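Local coordinates for protein inactive glucansucrase (Lactobacillus reuteri, PDB 5JBD) that belongs to glycoside hydrolase family 70, is an inactive form of a glucansucrase, and is built round a barrel of parallel strands with a calcium site, at residues S649-E654 / L684-F689; D688-P693 / E705-T710. All coordinates share one frame; numbering follows the deposited sequence.

Interaction 1: residues S649-E654 / L684-F689; sequences SHMIYE and LGITDF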
loop_
_atom_site.group_PDB
_atom_site.type_symbol
_atom_site.label_atom_id
_atom_site.label_comp_id
_atom_site.label_asym_id
_atom_site.label_seq_id
_atom_site.Cartn_x
_atom_site.Cartn_y
_atom_site.Cartn_z
ATOM N N SER A 649 23.499 -3.814 -14.282
ATOM C CA SER A 649 23.398 -2.635 -15.159
ATOM C C SER A 649 22.037 -1.877 -15.090
ATOM O O SER A 649 21.938 -0.736 -15.545
ATOM C CB SER A 649 23.741 -3.020 -16.614
ATOM O OG SER A 649 25.047 -3.566 -16.718
ATOM N N HIS A 650 21.010 -2.503 -14.505
ATOM C CA HIS A 650 19.697 -1.871 -14.330
ATOM C C HIS A 650 19.651 -0.951 -13.112
ATOM O O HIS A 650 20.428 -1.113 -12.143
ATOM C CB HIS A 650 18.603 -2.935 -14.224
ATOM C CG HIS A 650 18.451 -3.743 -15.473
ATOM N ND1 HIS A 650 17.315 -3.708 -16.253
ATOM C CD2 HIS A 650 19.320 -4.563 -16.113
ATOM C CE1 HIS A 650 17.494 -4.475 -17.315
ATOM N NE2 HIS A 650 18.700 -5.001 -17.257
ATOM N N MET A 651 18.754 0.023 -13.199
ATOM C CA MET A 651 18.424 0.935 -12.116
ATOM C C MET A 651 16.942 1.312 -12.196
ATOM O O MET A 651 16.454 1.738 -13.249
ATOM C CB MET A 651 19.289 2.201 -12.177
ATOM C CG MET A 651 18.904 3.250 -11.148
ATOM S SD MET A 651 20.161 4.521 -10.938
ATOM C CE MET A 651 19.991 5.370 -12.480
ATOM N N ILE A 652 16.260 1.139 -11.065
ATOM C CA ILE A 652 14.846 1.409 -10.912
ATOM C C ILE A 652 14.644 2.857 -10.418
ATOM O O ILE A 652 15.473 3.382 -9.679
ATOM C CB ILE A 652 14.195 0.410 -9.924
ATOM C CG1 ILE A 652 14.254 -1.009 -10.513
ATOM C CG2 ILE A 652 12.740 0.788 -9.626
ATOM C CD1 ILE A 652 14.093 -2.108 -9.487
ATOM N N TYR A 653 13.545 3.488 -10.856
ATOM C CA TYR A 653 13.121 4.807 -10.352
ATOM C C TYR A 653 11.673 4.745 -9.872
ATOM O O TYR A 653 10.784 4.393 -10.654
ATOM C CB TYR A 653 13.266 5.842 -11.457
ATOM C CG TYR A 653 12.897 7.257 -11.068
ATOM C CD1 TYR A 653 13.626 7.946 -10.101
ATOM C CD2 TYR A 653 11.841 7.924 -11.689
ATOM C CE1 TYR A 653 13.313 9.260 -9.758
ATOM C CE2 TYR A 653 11.503 9.235 -11.341
ATOM C CZ TYR A 653 12.247 9.907 -10.388
ATOM O OH TYR A 653 11.926 11.203 -10.053
ATOM N N GLU A 654 11.450 5.024 -8.583
ATOM C CA GLU A 654 10.105 5.103 -8.018
ATOM C C GLU A 654 9.555 6.477 -8.392
ATOM O O GLU A 654 10.107 7.488 -7.968
ATOM C CB GLU A 654 10.083 4.930 -6.479
ATOM C CG GLU A 654 8.662 5.030 -5.924
ATOM C CD GLU A 654 8.497 4.668 -4.456
ATOM O OE1 GLU A 654 9.475 4.582 -3.708
ATOM O OE2 GLU A 654 7.337 4.474 -4.049
ATOM N N LEU A 684 19.855 10.161 -16.999
ATOM C CA LEU A 684 20.224 9.774 -15.637
ATOM C C LEU A 684 20.545 8.282 -15.462
ATOM O O LEU A 684 20.845 7.837 -14.339
ATOM C CB LEU A 684 19.116 10.195 -14.666
ATOM C CG LEU A 684 18.851 11.706 -14.556
ATOM C CD1 LEU A 684 17.735 11.970 -13.561
ATOM C CD2 LEU A 684 20.103 12.475 -14.150
ATOM N N GLY A 685 20.495 7.504 -16.544
ATOM C CA GLY A 685 20.782 6.070 -16.480
ATOM C C GLY A 685 19.688 5.198 -15.869
ATOM O O GLY A 685 19.947 4.042 -15.504
ATOM N N ILE A 686 18.464 5.726 -15.764
ATOM C CA ILE A 686 17.326 4.929 -15.288
ATOM C C ILE A 686 16.958 3.965 -16.408
ATOM O O ILE A 686 16.812 4.382 -17.565
ATOM C CB ILE A 686 16.116 5.812 -14.922
ATOM C CG1 ILE A 686 16.460 6.706 -13.722
ATOM C CG2 ILE A 686 14.908 4.959 -14.603
ATOM C CD1 ILE A 686 15.574 7.916 -13.591
ATOM N N THR A 687 16.883 2.679 -16.085
ATOM C CA THR A 687 16.522 1.659 -17.071
ATOM C C THR A 687 15.105 1.101 -16.860
ATOM O O THR A 687 14.508 0.571 -17.804
ATOM C CB THR A 687 17.521 0.484 -17.029
ATOM O OG1 THR A 687 17.422 -0.176 -15.768
ATOM C CG2 THR A 687 18.956 0.951 -17.258
ATOM N N ASP A 688 14.584 1.218 -15.636
ATOM C CA ASP A 688 13.323 0.607 -15.247
ATOM C C ASP A 688 12.502 1.601 -14.438
ATOM O O ASP A 688 12.926 2.039 -13.363
ATOM C CB ASP A 688 13.605 -0.662 -14.447
ATOM C CG ASP A 688 14.137 -1.783 -15.331
ATOM O OD1 ASP A 688 13.318 -2.471 -15.990
ATOM O OD2 ASP A 688 15.388 -1.936 -15.393
ATOM N N PHE A 689 11.331 1.947 -14.964
ATOM C CA PHE A 689 10.492 3.036 -14.428
ATOM C C PHE A 689 9.317 2.428 -13.675
ATOM O O PHE A 689 8.422 1.823 -14.286
ATOM C CB PHE A 689 10.035 3.927 -15.590
ATOM C CG PHE A 689 9.650 5.338 -15.193
ATOM C CD1 PHE A 689 8.338 5.651 -14.893
ATOM C CD2 PHE A 689 10.599 6.356 -15.160
ATOM C CE1 PHE A 689 7.976 6.942 -14.541
ATOM C CE2 PHE A 689 10.243 7.659 -14.816
ATOM C CZ PHE A 689 8.931 7.948 -14.505
#
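His-650 and Asp-688 meet through a nearly straight hydrogen bond, ND1 to OD2 at 2.8 Å, with the imidazole and carboxylate planes only 25° apart. OD2 spends its syn lone pair on the ring N-H and takes the Thr-687 hydroxyl on its anti side, out of the carboxylate plane. Two donors thus grip one oxygen, while Asp-688 OD1 turns to Gln-745. Thr-687 OG1 works in both directions: besides donating to Asp-688 OD2, it accepts from Met-651 N at 2.9 Å, its chi1 of 65° placing it between backbone N and carbonyl carbon.

Backbone bonds carry the pairing onward. Met-651 O receives both Thr-687 N and Asp-688 N, and Tyr-653 N donates to Asp-688 O at 3.0 Å, a carbonyl also approached by the CA-H of Ile-652.

Apolar contacts lie on the face that holds Tyr-653 and Phe-689. Ile-686 CD1 rests off-centre over the Tyr-653 ring, 4.2 Å from its centroid, and the Phe-689 ring lies alongside, CE2 reaching Tyr-653 CD2 at 3.5 Å. Met-651 bends at chi3 (71°), bringing CE against Leu-684 O and the carbonyl of Gly-685, the glycine of a Schellman motif ending helix 678-683.

Strands 652-654 and 688-691, parallel neighbours joined through helices 670-676 and 678-683, form a beta-alpha-beta unit, the repeating element of a TIM barrel.

Interaction 2: residues D688-P693 / E705-T710; sequences DFWMAP and EGYSMT
Pro-693 lies against the face of the Tyr-707 ring, its CG almost over the centre at 3.8 Å from the centroid and 10° off the normal. This is a CH-pi contact in which one methylene, rather than the whole pyrrolidine, makes the closest approach; CD sits farther along, 4.0 Å from Tyr-707 CZ. With chi1 at -63°, Tyr-707 has CG anti to its carbonyl carbon, which turns one ring face to the proline.

Trp-690 meets the far end of the same tyrosine quite differently. The two side chains cross at about a right angle, and Tyr-707 OH comes to the indole edge, near its plane, 4.1 Å from CZ2. The hydroxyl and Trp-690 NE1 both hydrogen-bond to Asp-747 OD2, so one carboxylate oxygen ties the two aromatic groups together.

Backbone fit completes the contact. Pro-693 O stands 3.6 Å from Gly-706 CA, on the side where a beta carbon would clash with it, and the phi of 115° independently calls for glycine. Glu-705 OE2 folds back to Tyr-707 N and Ser-708 N through weak bonds.

Pro-693 lies just beyond the C-terminal end of strand 688-691 and touches Asp-747 of the adjacent strand 743-748. Segment 705-710 belongs to the loop between strand 696-697 and helix 727-739, and Tyr-707 extends from it to Arg-281 of strand 279-282.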
loop_
_atom_site.group_PDB
_atom_site.type_symbol
_atom_site.label_atom_id
_atom_site.label_comp_id
_atom_site.label_asym_id
_atom_site.label_seq_id
_atom_site.Cartn_x
_atom_site.Cartn_y
_atom_site.Cartn_z
ATOM N N ASP A 688 14.584 1.218 -15.636
ATOM C CA ASP A 688 13.323 0.607 -15.247
ATOM C C ASP A 688 12.502 1.601 -14.438
ATOM O O ASP A 688 12.926 2.039 -13.363
ATOM C CB ASP A 688 13.605 -0.662 -14.447
ATOM C CG ASP A 688 14.137 -1.783 -15.331
ATOM O OD1 ASP A 688 13.318 -2.471 -15.990
ATOM O OD2 ASP A 688 15.388 -1.936 -15.393
ATOM N N PHE A 689 11.331 1.947 -14.964
ATOM C CA PHE A 689 10.492 3.036 -14.428
ATOM C C PHE A 689 9.317 2.428 -13.675
ATOM O O PHE A 689 8.422 1.823 -14.286
ATOM C CB PHE A 689 10.035 3.927 -15.590
ATOM C CG PHE A 689 9.650 5.338 -15.193
ATOM C CD1 PHE A 689 8.338 5.651 -14.893
ATOM C CD2 PHE A 689 10.599 6.356 -15.160
ATOM C CE1 PHE A 689 7.976 6.942 -14.541
ATOM C CE2 PHE A 689 10.243 7.659 -14.816
ATOM C CZ PHE A 689 8.931 7.948 -14.505
ATOM N N TRP A 690 9.325 2.564 -12.348
ATOM C CA TRP A 690 8.258 2.069 -11.488
ATOM C C TRP A 690 7.168 3.144 -11.422
ATOM O O TRP A 690 7.367 4.240 -10.860
ATOM C CB TRP A 690 8.806 1.675 -10.106
ATOM C CG TRP A 690 7.850 1.480 -8.968
ATOM C CD1 TRP A 690 6.495 1.309 -9.025
ATOM C CD2 TRP A 690 8.191 1.447 -7.577
ATOM N NE1 TRP A 690 5.972 1.173 -7.764
ATOM C CE2 TRP A 690 6.986 1.258 -6.853
ATOM C CE3 TRP A 690 9.392 1.560 -6.871
ATOM C CZ2 TRP A 690 6.951 1.195 -5.450
ATOM C CZ3 TRP A 690 9.362 1.488 -5.481
ATOM C CH2 TRP A 690 8.151 1.295 -4.787
ATOM N N MET A 691 6.013 2.810 -11.992
ATOM C CA MET A 691 4.847 3.696 -11.997
ATOM C C MET A 691 3.903 3.369 -10.846
ATOM O O MET A 691 3.681 2.204 -10.508
ATOM C CB MET A 691 4.107 3.610 -13.331
ATOM C CG MET A 691 5.003 3.956 -14.507
ATOM S SD MET A 691 4.200 4.641 -15.969
ATOM C CE MET A 691 3.735 6.232 -15.292
ATOM N N ALA A 692 3.345 4.425 -10.265
ATOM C CA ALA A 692 2.383 4.314 -9.182
ATOM C C ALA A 692 1.228 3.394 -9.550
ATOM O O ALA A 692 0.896 3.267 -10.732
ATOM C CB ALA A 692 1.845 5.697 -8.825
ATOM N N PRO A 693 0.598 2.763 -8.544
ATOM C CA PRO A 693 -0.619 2.020 -8.853
ATOM C C PRO A 693 -1.631 2.980 -9.496
ATOM O O PRO A 693 -1.970 4.014 -8.915
ATOM C CB PRO A 693 -1.105 1.549 -7.471
ATOM C CG PRO A 693 -0.521 2.536 -6.518
ATOM C CD PRO A 693 0.829 2.830 -7.090
ATOM N N GLU A 705 -3.685 7.691 -3.709
ATOM C CA GLU A 705 -2.469 7.255 -4.415
ATOM C C GLU A 705 -2.666 6.051 -5.327
ATOM O O GLU A 705 -1.824 5.818 -6.197
ATOM C CB GLU A 705 -1.318 6.950 -3.425
ATOM C CG GLU A 705 -1.343 5.581 -2.739
ATOM C CD GLU A 705 -2.556 5.350 -1.848
ATOM O OE1 GLU A 705 -3.130 6.324 -1.323
ATOM O OE2 GLU A 705 -2.983 4.196 -1.703
ATOM N N GLY A 706 -3.724 5.271 -5.095
ATOM C CA GLY A 706 -4.028 4.107 -5.922
ATOM C C GLY A 706 -3.955 2.725 -5.285
ATOM O O GLY A 706 -4.442 1.771 -5.887
ATOM N N TYR A 707 -3.356 2.588 -4.098
ATOM C CA TYR A 707 -3.406 1.312 -3.366
ATOM C C TYR A 707 -4.785 1.040 -2.760
ATOM O O TYR A 707 -5.180 -0.126 -2.608
ATOM C CB TYR A 707 -2.353 1.219 -2.252
ATOM C CG TYR A 707 -0.905 1.270 -2.703
ATOM C CD1 TYR A 707 -0.357 0.233 -3.468
ATOM C CD2 TYR A 707 -0.067 2.314 -2.323
ATOM C CE1 TYR A 707 0.979 0.265 -3.867
ATOM C CE2 TYR A 707 1.274 2.341 -2.711
ATOM C CZ TYR A 707 1.790 1.308 -3.488
ATOM O OH TYR A 707 3.131 1.312 -3.868
ATOM N N SER A 708 -5.502 2.105 -2.401
ATOM C CA SER A 708 -6.904 1.998 -1.980
ATOM C C SER A 708 -7.748 2.269 -3.216
ATOM O O SER A 708 -8.003 3.441 -3.549
ATOM C CB SER A 708 -7.218 3.012 -0.880
ATOM O OG SER A 708 -6.552 2.654 0.313
ATOM N N MET A 709 -8.140 1.197 -3.911
ATOM C CA MET A 709 -8.786 1.319 -5.223
ATOM C C MET A 709 -10.143 0.629 -5.254
ATOM O O MET A 709 -10.359 -0.370 -4.573
ATOM C CB MET A 709 -7.864 0.827 -6.364
ATOM C CG MET A 709 -7.904 -0.666 -6.713
ATOM S SD MET A 709 -7.555 -1.709 -5.295
ATOM C CE MET A 709 -5.762 -1.815 -5.451
ATOM N N THR A 710 -11.045 1.207 -6.049
ATOM C CA THR A 710 -12.393 0.707 -6.258
ATOM C C THR A 710 -12.562 -0.008 -7.595
ATOM O O THR A 710 -13.579 -0.671 -7.792
ATOM C CB THR A 710 -13.409 1.878 -6.212
ATOM O OG1 THR A 710 -13.068 2.861 -7.208
ATOM C CG2 THR A 710 -13.388 2.546 -4.843
#

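Strand 688-691 joins the two contacts, whose centres lie about 17 Å apart: interaction 1 pairs its beginning with strand 652-654, whereas interaction 2 brings a loop to the residues at and beyond its end. Asp-688 and Phe-689 belong to both segment pairs but make their contacts in interaction 1. Direct links bridge the two: Trp-690 N lies 2.9 Å from Tyr-653 O, a probable hydrogen bond continuing the strand pairing, and Trp-690 CH2 packs 3.4 Å from Glu-654 OE2, itself hydrogen-bonded to His-392. On the side of interaction 2, the Tyr-707 side chain is about 4 Å from a glycerol, probably from the crystallisation liquor, and about 13 Å from the calcium ion.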